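PDB 7KOE: electron transfer flavoprotein, alpha subunit from Thermotoga maritima, which binds FAD and, as the alpha subunit of the membrane-associated Fix/EtfABCX complex, takes part in flavin-based electron bifurcation. Local coordinates for residues Q206-E210 and E257-G261. Residues are numbered along the deposited sequence.
With FAD (flavin-adenine dinucleotide), chain J.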
loop_
_atom_site.group_PDB
_atom_site.type_symbol
_atom_site.label_atom_id
_atom_site.label_comp_id
_atom_site.label_asym_id
_atom_site.label_seq_id
_atom_site.Cartn_x
_atom_site.Cartn_y
_atom_site.Cartn_z
ATOM N N GLN B 206 -21.664 -34.032 43.566
ATOM C CA GLN B 206 -20.826 -34.216 42.390
ATOM C C GLN B 206 -19.790 -33.106 42.306
ATOM O O GLN B 206 -19.613 -32.339 43.257
ATOM C CB GLN B 206 -21.672 -34.245 41.118
ATOM C CG GLN B 206 -22.589 -35.443 41.005
ATOM C CD GLN B 206 -23.520 -35.343 39.820
ATOM O OE1 GLN B 206 -23.094 -35.034 38.709
ATOM N NE2 GLN B 206 -24.802 -35.596 40.050
ATOM N N VAL B 207 -19.095 -33.019 41.178
ATOM C CA VAL B 207 -18.147 -31.944 40.917
ATOM C C VAL B 207 -18.852 -30.918 40.047
ATOM O O VAL B 207 -19.294 -31.239 38.939
ATOM C CB VAL B 207 -16.882 -32.468 40.223
ATOM C CG1 VAL B 207 -15.930 -31.323 39.928
ATOM C CG2 VAL B 207 -16.219 -33.541 41.065
ATOM N N ASN B 208 -18.969 -29.688 40.536
ATOM C CA ASN B 208 -19.689 -28.666 39.770
ATOM C C ASN B 208 -18.742 -27.925 38.834
ATOM O O ASN B 208 -18.833 -28.066 37.612
ATOM C CB ASN B 208 -20.390 -27.699 40.722
ATOM C CG ASN B 208 -21.183 -28.414 41.786
ATOM O OD1 ASN B 208 -21.965 -29.314 41.490
ATOM N ND2 ASN B 208 -20.979 -28.025 43.038
ATOM N N LEU B 209 -17.820 -27.144 39.401
ATOM C CA LEU B 209 -16.723 -26.443 38.731
ATOM C C LEU B 209 -17.156 -25.490 37.606
ATOM O O LEU B 209 -16.305 -24.968 36.889
ATOM C CB LEU B 209 -15.682 -27.438 38.206
ATOM C CG LEU B 209 -14.215 -27.033 38.320
ATOM C CD1 LEU B 209 -13.842 -26.749 39.751
ATOM C CD2 LEU B 209 -13.352 -28.125 37.763
ATOM N N GLU B 210 -18.449 -25.244 37.413
ATOM C CA GLU B 210 -18.904 -24.097 36.637
ATOM C C GLU B 210 -19.966 -23.297 37.352
ATOM O O GLU B 210 -20.137 -22.112 37.044
ATOM C CB GLU B 210 -19.479 -24.512 35.272
ATOM C CG GLU B 210 -18.517 -25.125 34.280
ATOM C CD GLU B 210 -18.581 -26.634 34.266
ATOM O OE1 GLU B 210 -19.444 -27.197 34.966
ATOM O OE2 GLU B 210 -17.785 -27.253 33.538
ATOM N N GLU B 257 -11.869 -34.652 36.469
ATOM C CA GLU B 257 -13.078 -33.839 36.512
ATOM C C GLU B 257 -12.888 -32.549 37.292
ATOM O O GLU B 257 -13.773 -31.688 37.261
ATOM C CB GLU B 257 -14.240 -34.639 37.116
ATOM C CG GLU B 257 -14.826 -35.723 36.216
ATOM C CD GLU B 257 -13.983 -36.987 36.166
ATOM O OE1 GLU B 257 -13.913 -37.701 37.188
ATOM O OE2 GLU B 257 -13.391 -37.266 35.104
ATOM N N HIS B 258 -11.761 -32.396 37.980
ATOM C CA HIS B 258 -11.425 -31.193 38.722
ATOM C C HIS B 258 -10.503 -30.265 37.947
ATOM O O HIS B 258 -10.004 -29.292 38.515
ATOM C CB HIS B 258 -10.761 -31.571 40.046
ATOM C CG HIS B 258 -11.710 -32.151 41.042
ATOM N ND1 HIS B 258 -12.264 -31.408 42.059
ATOM C CD2 HIS B 258 -12.207 -33.402 41.176
ATOM C CE1 HIS B 258 -13.060 -32.176 42.782
ATOM N NE2 HIS B 258 -13.042 -33.392 42.267
ATOM N N GLN B 259 -10.270 -30.536 36.666
ATOM C CA GLN B 259 -9.288 -29.784 35.903
ATOM C C GLN B 259 -9.903 -28.521 35.324
ATOM O O GLN B 259 -11.018 -28.535 34.798
ATOM C CB GLN B 259 -8.714 -30.643 34.783
ATOM C CG GLN B 259 -7.402 -30.136 34.240
ATOM C CD GLN B 259 -7.060 -30.755 32.916
ATOM O OE1 GLN B 259 -6.792 -31.950 32.829
ATOM N NE2 GLN B 259 -7.080 -29.952 31.870
ATOM N N VAL B 260 -9.158 -27.425 35.420
ATOM C CA VAL B 260 -9.616 -26.104 35.014
ATOM C C VAL B 260 -8.702 -25.609 33.906
ATOM O O VAL B 260 -7.476 -25.647 34.046
ATOM C CB VAL B 260 -9.618 -25.125 36.203
ATOM C CG1 VAL B 260 -9.976 -23.733 35.751
ATOM C CG2 VAL B 260 -10.581 -25.592 37.274
ATOM N N GLY B 261 -9.294 -25.161 32.804
ATOM C CA GLY B 261 -8.507 -24.541 31.761
ATOM C C GLY B 261 -9.063 -24.727 30.367
ATOM O O GLY B 261 -10.279 -24.713 30.166
HETATM P PA FAD J . 3.672 -25.254 36.873
HETATM O O1A FAD J . 4.866 -26.078 37.150
HETATM O O2A FAD J . 3.755 -24.483 35.566
HETATM O O5B FAD J . 3.375 -24.338 38.071
HETATM C C5B FAD J . 4.160 -24.411 39.278
HETATM C C4B FAD J . 4.048 -23.097 40.003
HETATM O O4B FAD J . 3.905 -23.340 41.421
HETATM C C3B FAD J . 5.247 -22.164 39.842
HETATM O O3B FAD J . 4.818 -20.822 39.643
HETATM C C2B FAD J . 5.994 -22.336 41.165
HETATM O O2B FAD J . 6.723 -21.169 41.523
HETATM C C1B FAD J . 4.829 -22.543 42.123
HETATM N N9A FAD J . 5.181 -23.221 43.365
HETATM C C8A FAD J . 6.188 -24.130 43.555
HETATM N N7A FAD J . 6.280 -24.575 44.785
HETATM C C5A FAD J . 5.263 -23.909 45.451
HETATM C C6A FAD J . 4.825 -23.937 46.790
HETATM N N6A FAD J . 5.383 -24.694 47.738
HETATM N N1A FAD J . 3.781 -23.148 47.125
HETATM C C2A FAD J . 3.218 -22.390 46.182
HETATM N N3A FAD J . 3.541 -22.284 44.892
HETATM C C4A FAD J . 4.580 -23.071 44.588
HETATM N N1 FAD J . -3.382 -26.800 31.898
HETATM C C2 FAD J . -4.473 -26.694 32.701
HETATM O O2 FAD J . -4.360 -26.435 33.895
HETATM N N3 FAD J . -5.730 -26.866 32.177
HETATM C C4 FAD J . -6.023 -27.146 30.879
HETATM O O4 FAD J . -7.190 -27.284 30.520
HETATM C C4X FAD J . -4.862 -27.270 30.032
HETATM N N5 FAD J . -5.054 -27.533 28.793
HETATM C C5X FAD J . -3.957 -27.650 27.978
HETATM C C6 FAD J . -4.159 -27.937 26.637
HETATM C C7 FAD J . -3.086 -28.064 25.768
HETATM C C7M FAD J . -3.346 -28.376 24.320
HETATM C C8 FAD J . -1.779 -27.897 26.250
HETATM C C8M FAD J . -0.598 -28.016 25.339
HETATM C C9 FAD J . -1.572 -27.609 27.593
HETATM C C9A FAD J . -2.651 -27.489 28.456
HETATM N N10 FAD J . -2.485 -27.173 29.815
HETATM C C10 FAD J . -3.574 -27.079 30.639
HETATM C "C1'" FAD J . -1.140 -27.040 30.392
HETATM C "C2'" FAD J . -0.638 -25.608 30.499
HETATM O "O2'" FAD J . -0.085 -25.181 29.254
HETATM C "C3'" FAD J . 0.448 -25.554 31.571
HETATM O "O3'" FAD J . 1.566 -26.310 31.119
HETATM C "C4'" FAD J . 0.006 -26.107 32.923
HETATM O "O4'" FAD J . -1.183 -25.444 33.350
HETATM C "C5'" FAD J . 1.065 -25.975 33.993
HETATM O "O5'" FAD J . 0.476 -26.312 35.265
HETATM P P FAD J . 0.930 -25.604 36.589
HETATM O O1P FAD J . 0.031 -26.138 37.705
HETATM O O2P FAD J . 0.974 -24.161 36.434
HETATM O O3P FAD J . 2.380 -26.166 36.814
#
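In the Rossmann-like FAD-binding domain of the electron transfer flavoprotein, residues 206-210, in the loop before strand 214-218, pack against the back of the flavin-contacting loop 257-261. Two aliphatic side chains meet main chain and an imidazole by van der Waals packing, burying 238 Å² over both sides. Val207 and Leu209 both direct their CA-to-CB bonds toward 257-261, whereas that of Asn208 points away, and its OD1 accepts a hydrogen bond from Arg177 NH1 of a neighbouring subunit. Val207 CG1 lies over a face of the His258 imidazole, 4.2 Å from the ring centroid and 9° off its normal, a CH-pi contact; His258 ND1 is hydrogen-bonded to Val242 O. Leu209 CD2 reaches along the loop backbone, 3.6 Å from Glu257 O and from His258 C, and meets Val260 CG2 at 3.8 Å. At Gly261, phi/psi of 150°/-143° would jam a CB against the preceding carbonyl O, and an ideal CB would lie 2.3 Å from FAD N3. One main-chain carbonyl holds the isoalloxazine: FAD N3 donates to Val260 O at 2.8 Å, N-H...O angle 147°.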